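Local atomic coordinates of 6-aminohexanoate-cyclic-dimer hydrolase (Arthrobacter sp., PDB entry 3A2Q), a protein that hydrolyses one amide bond of the cyclic dimer of 6-aminohexanoate, a nylon-6 by-product, opening the ring to the linear dimer. Residues Ala136-Trp141 with Pro394-Leu399; Lys117-Glu122 with Thr129-Trp134. The protein carries 1 engineered substitution. One frame throughout, in Å; residues are numbered along the deposited sequence.

Overall arrangement
Both contacts lie largely in loops of the amidase fold, one of them beside the probable catalytic residues K72 and S150. Contact 2 is the inner one: it folds the chain leaving strand 113-118 back on itself, with the side chain of P121 about 3 Å from that of S150 and about 6 Å from a bound 6-aminohexanoic acid. The same loop runs on into 136-141, which in contact 1 meets 394-399, from the loop after strand 383-387; here the side chain of T137 is about 14 Å from the ligand. The contact centres are 12 Å apart, and they touch: T137 N lies 2.8 Å from T129 O, and G397 N 2.7 Å from E130 OE1, both probable hydrogen bonds.

Contact 1 of 2, residues Ala136-Trp141 with Pro394-Leu399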
loop_
_atom_site.group_PDB
_atom_site.type_symbol
_atom_site.label_atom_id
_atom_site.label_comp_id
_atom_site.label_asym_id
_atom_site.label_seq_id
_atom_site.Cartn_x
_atom_site.Cartn_y
_atom_site.Cartn_z
ATOM N N ALA A 136 1.181 -6.142 17.399
ATOM C CA ALA A 136 0.920 -4.893 16.702
ATOM C C ALA A 136 2.157 -4.146 16.229
ATOM O O ALA A 136 3.209 -4.180 16.872
ATOM C CB ALA A 136 0.087 -3.974 17.593
ATOM N N THR A 137 2.028 -3.487 15.080
ATOM C CA THR A 137 3.109 -2.662 14.569
ATOM C C THR A 137 2.673 -1.285 15.054
ATOM O O THR A 137 1.508 -0.917 14.904
ATOM C CB THR A 137 3.184 -2.657 13.028
ATOM O OG1 THR A 137 3.590 -3.949 12.563
ATOM C CG2 THR A 137 4.197 -1.611 12.555
ATOM N N ARG A 138 3.600 -0.536 15.638
ATOM C CA ARG A 138 3.280 0.774 16.184
ATOM C C ARG A 138 3.797 1.927 15.340
ATOM O O ARG A 138 4.798 1.801 14.637
ATOM C CB ARG A 138 3.821 0.865 17.614
ATOM C CG ARG A 138 3.200 -0.177 18.543
ATOM C CD ARG A 138 3.842 -0.181 19.928
ATOM N NE ARG A 138 3.138 -1.075 20.850
ATOM C CZ ARG A 138 2.009 -0.771 21.485
ATOM N NH1 ARG A 138 1.439 0.414 21.313
ATOM N NH2 ARG A 138 1.442 -1.655 22.293
ATOM N N ASN A 139 3.103 3.058 15.431
ATOM C CA ASN A 139 3.443 4.243 14.656
ATOM C C ASN A 139 4.655 5.009 15.175
ATOM O O ASN A 139 4.692 5.430 16.332
ATOM C CB ASN A 139 2.233 5.174 14.603
ATOM C CG ASN A 139 2.278 6.116 13.420
ATOM O OD1 ASN A 139 3.264 6.814 13.207
ATOM N ND2 ASN A 139 1.199 6.140 12.641
ATOM N N PRO A 140 5.670 5.197 14.319
ATOM C CA PRO A 140 6.893 5.922 14.683
ATOM C C PRO A 140 6.603 7.353 15.144
ATOM O O PRO A 140 7.382 7.943 15.894
ATOM C CB PRO A 140 7.716 5.893 13.395
ATOM C CG PRO A 140 7.229 4.649 12.696
ATOM C CD PRO A 140 5.753 4.670 12.945
ATOM N N TRP A 141 5.485 7.910 14.688
ATOM C CA TRP A 141 5.112 9.269 15.062
ATOM C C TRP A 141 4.460 9.307 16.442
ATOM O O TRP A 141 4.482 10.334 17.113
ATOM C CB TRP A 141 4.157 9.878 14.022
ATOM C CG TRP A 141 4.753 9.998 12.647
ATOM C CD1 TRP A 141 4.877 9.007 11.718
ATOM C CD2 TRP A 141 5.349 11.167 12.070
ATOM N NE1 TRP A 141 5.517 9.483 10.595
ATOM C CE2 TRP A 141 5.819 10.806 10.785
ATOM C CE3 TRP A 141 5.534 12.483 12.513
ATOM C CZ2 TRP A 141 6.465 11.717 9.937
ATOM C CZ3 TRP A 141 6.180 13.392 11.665
ATOM C CH2 TRP A 141 6.636 13.000 10.394
ATOM N N PRO A 394 -6.413 5.959 14.444
ATOM C CA PRO A 394 -6.860 5.196 15.614
ATOM C C PRO A 394 -5.732 4.764 16.548
ATOM O O PRO A 394 -4.578 4.640 16.139
ATOM C CB PRO A 394 -7.581 3.995 14.996
ATOM C CG PRO A 394 -6.923 3.841 13.653
ATOM C CD PRO A 394 -6.765 5.264 13.193
ATOM N N GLU A 395 -6.073 4.539 17.812
ATOM C CA GLU A 395 -5.085 4.083 18.780
ATOM C C GLU A 395 -4.937 2.575 18.599
ATOM O O GLU A 395 -5.861 1.910 18.120
ATOM C CB GLU A 395 -5.554 4.375 20.216
ATOM C CG GLU A 395 -5.738 5.845 20.534
ATOM C CD GLU A 395 -6.145 6.088 21.980
ATOM O OE1 GLU A 395 -7.121 5.461 22.441
ATOM O OE2 GLU A 395 -5.492 6.911 22.656
ATOM N N ILE A 396 -3.778 2.039 18.966
ATOM C CA ILE A 396 -3.542 0.602 18.879
ATOM C C ILE A 396 -4.663 -0.088 19.658
ATOM O O ILE A 396 -5.015 0.344 20.758
ATOM C CB ILE A 396 -2.191 0.209 19.527
ATOM C CG1 ILE A 396 -1.027 0.755 18.696
ATOM C CG2 ILE A 396 -2.094 -1.309 19.658
ATOM C CD1 ILE A 396 -0.955 0.180 17.296
ATOM N N GLY A 397 -5.230 -1.141 19.081
ATOM C CA GLY A 397 -6.298 -1.871 19.743
ATOM C C GLY A 397 -7.704 -1.440 19.365
ATOM O O GLY A 397 -8.645 -2.233 19.423
ATOM N N GLU A 398 -7.847 -0.186 18.956
ATOM C CA GLU A 398 -9.148 0.359 18.592
ATOM C C GLU A 398 -9.897 -0.389 17.481
ATOM O O GLU A 398 -11.096 -0.633 17.598
ATOM C CB GLU A 398 -8.985 1.829 18.202
ATOM C CG GLU A 398 -10.282 2.599 18.097
ATOM C CD GLU A 398 -10.062 4.027 17.638
ATOM O OE1 GLU A 398 -9.115 4.673 18.135
ATOM O OE2 GLU A 398 -10.841 4.507 16.790
ATOM N N LEU A 399 -9.203 -0.764 16.410
ATOM C CA LEU A 399 -9.868 -1.444 15.300
ATOM C C LEU A 399 -9.980 -2.970 15.388
ATOM O O LEU A 399 -10.674 -3.589 14.577
ATOM C CB LEU A 399 -9.208 -1.043 13.971
ATOM C CG LEU A 399 -9.253 0.453 13.620
ATOM C CD1 LEU A 399 -8.827 0.658 12.161
ATOM C CD2 LEU A 399 -10.658 0.993 13.824
#
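Around R138 and I396, two irregular segments come nearest, their CA atoms 7.3 Å apart, with no hydrogen bond running between them. Segment 136-141 is extended as far as N139, whereas 394-399 folds into a type II beta turn from E395 to E398, closed by E398 N to E395 O at 3.0 Å. G397 takes up the positive phi of this turn, 94°, where a side chain would press on the preceding carbonyl oxygen. The E398 carboxylate bends back so that OE1 accepts from E395 N at 3.1 Å, from above the carboxylate plane, while OE2 forms a salt bridge with R391.

I396, at the second position of the turn, makes the contacts: its CG2 branch meets A136, its CG1-CD1 branch T137 and R138. CG2 lies 4.0 Å from A136 CB; CD1 rests against T137 O at 3.6 Å. With CG anti to its carbonyl carbon (chi1 -61°) and the chain extended beyond it, R138 crosses the isoleucine at about a right angle and brings NH1 to 3.6 Å from I396 CG1. That NH1 also donates to L143 O, which helps to fix the guanidinium. Further along, N139 OD1 accepts from W141 N at 2.9 Å, forming an Asx turn. The whole is a loop-to-loop junction of the amidase fold, in which a type II turn following strand 383-387 sets its isoleucine on the loop preceding helix 152-159.

Contact 2 of 2, residues Lys117-Glu122 with Thr129-Trp134; sequences KTNTPE and TEPEAW
N119 and P131 point at each other across the contact, and the proline ring packs against the asparagine amide and against T120 O. OD1 of N119 comes within 3.3 Å of P131 CG, and its ND2 within 3.4 Å of P131 CD, so both ends of the amide meet the ring carbons. The same OD1 lies 3.5 Å from W134 CB; the far end of the indole leads away from segment 117-122, and its plane stands at 67° to the amide. What places the amide here is the first torsion of N119, which sets CG anti to the backbone N (chi1 -163°), while a hydrogen bond from ND2 to T137 OG1 helps to fix its rotation.

T129 runs antiparallel alongside N119, its methyl CG2 reaching 3.5 Å from N119 ND2 and also touching T120 N. Its hydroxyl faces P121 CD, OG1 at 3.9 Å, and is hydrogen-bonded to G148 O. The two prolines come together where the backbones are closest, with P121 CA 4.0 Å from P131 CB. T120 O, besides touching P131, accepts from S86 OG. On the far side of the backbone, T120 OG1 donates to P121 O at 2.9 Å, in the carbonyl plane on a lone pair. This buried loop, with two prolines in contact, leaves strand 113-118 beside the amidase active site, placing T120 and P121 next to K72 and S150, the probable charge-relay residues.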
loop_
_atom_site.group_PDB
_atom_site.type_symbol
_atom_site.label_atom_id
_atom_site.label_comp_id
_atom_site.label_asym_id
_atom_site.label_seq_id
_atom_site.Cartn_x
_atom_site.Cartn_y
_atom_site.Cartn_z
ATOM N N LYS A 117 11.309 -8.830 5.851
ATOM C CA LYS A 117 9.874 -8.754 5.603
ATOM C C LYS A 117 9.145 -7.926 6.661
ATOM O O LYS A 117 9.551 -7.892 7.824
ATOM C CB LYS A 117 9.270 -10.154 5.553
ATOM C CG LYS A 117 9.772 -11.018 4.411
ATOM C CD LYS A 117 8.936 -12.275 4.337
ATOM C CE LYS A 117 9.186 -13.067 3.074
ATOM N NZ LYS A 117 8.142 -14.124 2.949
ATOM N N THR A 118 8.060 -7.275 6.250
ATOM C CA THR A 118 7.282 -6.428 7.151
ATOM C C THR A 118 5.954 -7.020 7.599
ATOM O O THR A 118 5.339 -7.827 6.898
ATOM C CB THR A 118 7.009 -5.075 6.504
ATOM O OG1 THR A 118 6.436 -5.284 5.207
ATOM C CG2 THR A 118 8.300 -4.286 6.378
ATOM N N ASN A 119 5.499 -6.575 8.766
ATOM C CA ASN A 119 4.263 -7.058 9.364
ATOM C C ASN A 119 2.986 -6.647 8.631
ATOM O O ASN A 119 2.942 -5.621 7.953
ATOM C CB ASN A 119 4.207 -6.615 10.831
ATOM C CG ASN A 119 3.188 -7.393 11.639
ATOM O OD1 ASN A 119 2.876 -8.546 11.327
ATOM N ND2 ASN A 119 2.680 -6.776 12.700
ATOM N N THR A 120 1.952 -7.470 8.785
ATOM C CA THR A 120 0.650 -7.261 8.159
ATOM C C THR A 120 -0.440 -7.958 8.972
ATOM O O THR A 120 -0.159 -8.898 9.721
ATOM C CB THR A 120 0.616 -7.886 6.738
ATOM O OG1 THR A 120 -0.733 -7.925 6.253
ATOM C CG2 THR A 120 1.154 -9.319 6.781
ATOM N N PRO A 121 -1.694 -7.490 8.863
ATOM C CA PRO A 121 -2.731 -8.185 9.628
ATOM C C PRO A 121 -2.879 -9.525 8.905
ATOM O O PRO A 121 -2.439 -9.655 7.759
ATOM C CB PRO A 121 -3.956 -7.282 9.471
ATOM C CG PRO A 121 -3.688 -6.546 8.179
ATOM C CD PRO A 121 -2.219 -6.253 8.260
ATOM N N GLU A 122 -3.470 -10.520 9.554
ATOM C CA GLU A 122 -3.612 -11.834 8.933
ATOM C C GLU A 122 -4.220 -11.822 7.528
ATOM O O GLU A 122 -5.364 -11.407 7.336
ATOM C CB GLU A 122 -4.440 -12.758 9.820
ATOM C CG GLU A 122 -4.573 -14.154 9.240
ATOM C CD GLU A 122 -5.295 -15.105 10.160
ATOM O OE1 GLU A 122 -6.511 -14.919 10.374
ATOM O OE2 GLU A 122 -4.637 -16.035 10.671
ATOM N N THR A 129 -2.518 -2.826 11.550
ATOM C CA THR A 129 -1.561 -3.931 11.522
ATOM C C THR A 129 -1.293 -4.433 12.931
ATOM O O THR A 129 -0.277 -4.102 13.537
ATOM C CB THR A 129 -0.242 -3.469 10.856
ATOM O OG1 THR A 129 -0.534 -2.930 9.561
ATOM C CG2 THR A 129 0.727 -4.626 10.691
ATOM N N GLU A 130 -2.225 -5.234 13.439
ATOM C CA GLU A 130 -2.139 -5.790 14.789
ATOM C C GLU A 130 -2.535 -7.269 14.774
ATOM O O GLU A 130 -3.508 -7.676 15.413
ATOM C CB GLU A 130 -3.067 -4.996 15.715
ATOM C CG GLU A 130 -2.700 -3.513 15.808
ATOM C CD GLU A 130 -3.815 -2.657 16.374
ATOM O OE1 GLU A 130 -4.384 -3.030 17.421
ATOM O OE2 GLU A 130 -4.118 -1.602 15.777
ATOM N N PRO A 131 -1.773 -8.094 14.040
ATOM C CA PRO A 131 -2.055 -9.527 13.945
ATOM C C PRO A 131 -1.761 -10.232 15.263
ATOM O O PRO A 131 -0.863 -9.824 16.000
ATOM C CB PRO A 131 -1.101 -9.993 12.855
ATOM C CG PRO A 131 0.083 -9.099 13.059
ATOM C CD PRO A 131 -0.561 -7.748 13.276
ATOM N N GLU A 132 -2.512 -11.289 15.549
ATOM C CA GLU A 132 -2.292 -12.064 16.764
ATOM C C GLU A 132 -0.941 -12.769 16.658
ATOM O O GLU A 132 -0.219 -12.915 17.645
ATOM C CB GLU A 132 -3.395 -13.113 16.929
ATOM C CG GLU A 132 -4.736 -12.557 17.378
ATOM C CD GLU A 132 -5.843 -13.596 17.341
ATOM O OE1 GLU A 132 -5.566 -14.780 17.636
ATOM O OE2 GLU A 132 -6.995 -13.225 17.026
ATOM N N ALA A 133 -0.601 -13.189 15.443
ATOM C CA ALA A 133 0.642 -13.905 15.183
ATOM C C ALA A 133 1.938 -13.160 15.484
ATOM O O ALA A 133 2.850 -13.734 16.077
ATOM C CB ALA A 133 0.659 -14.395 13.737
ATOM N N TRP A 134 2.037 -11.895 15.083
ATOM C CA TRP A 134 3.265 -11.134 15.315
ATOM C C TRP A 134 3.153 -9.948 16.265
ATOM O O TRP A 134 4.160 -9.342 16.623
ATOM C CB TRP A 134 3.840 -10.627 13.992
ATOM C CG TRP A 134 4.292 -11.703 13.063
ATOM C CD1 TRP A 134 3.565 -12.290 12.069
ATOM C CD2 TRP A 134 5.586 -12.316 13.029
ATOM N NE1 TRP A 134 4.326 -13.225 11.414
ATOM C CE2 TRP A 134 5.572 -13.263 11.984
ATOM C CE3 TRP A 134 6.758 -12.156 13.781
ATOM C CZ2 TRP A 134 6.686 -14.049 11.668
ATOM C CZ3 TRP A 134 7.866 -12.938 13.469
ATOM C CH2 TRP A 134 7.820 -13.871 12.421
#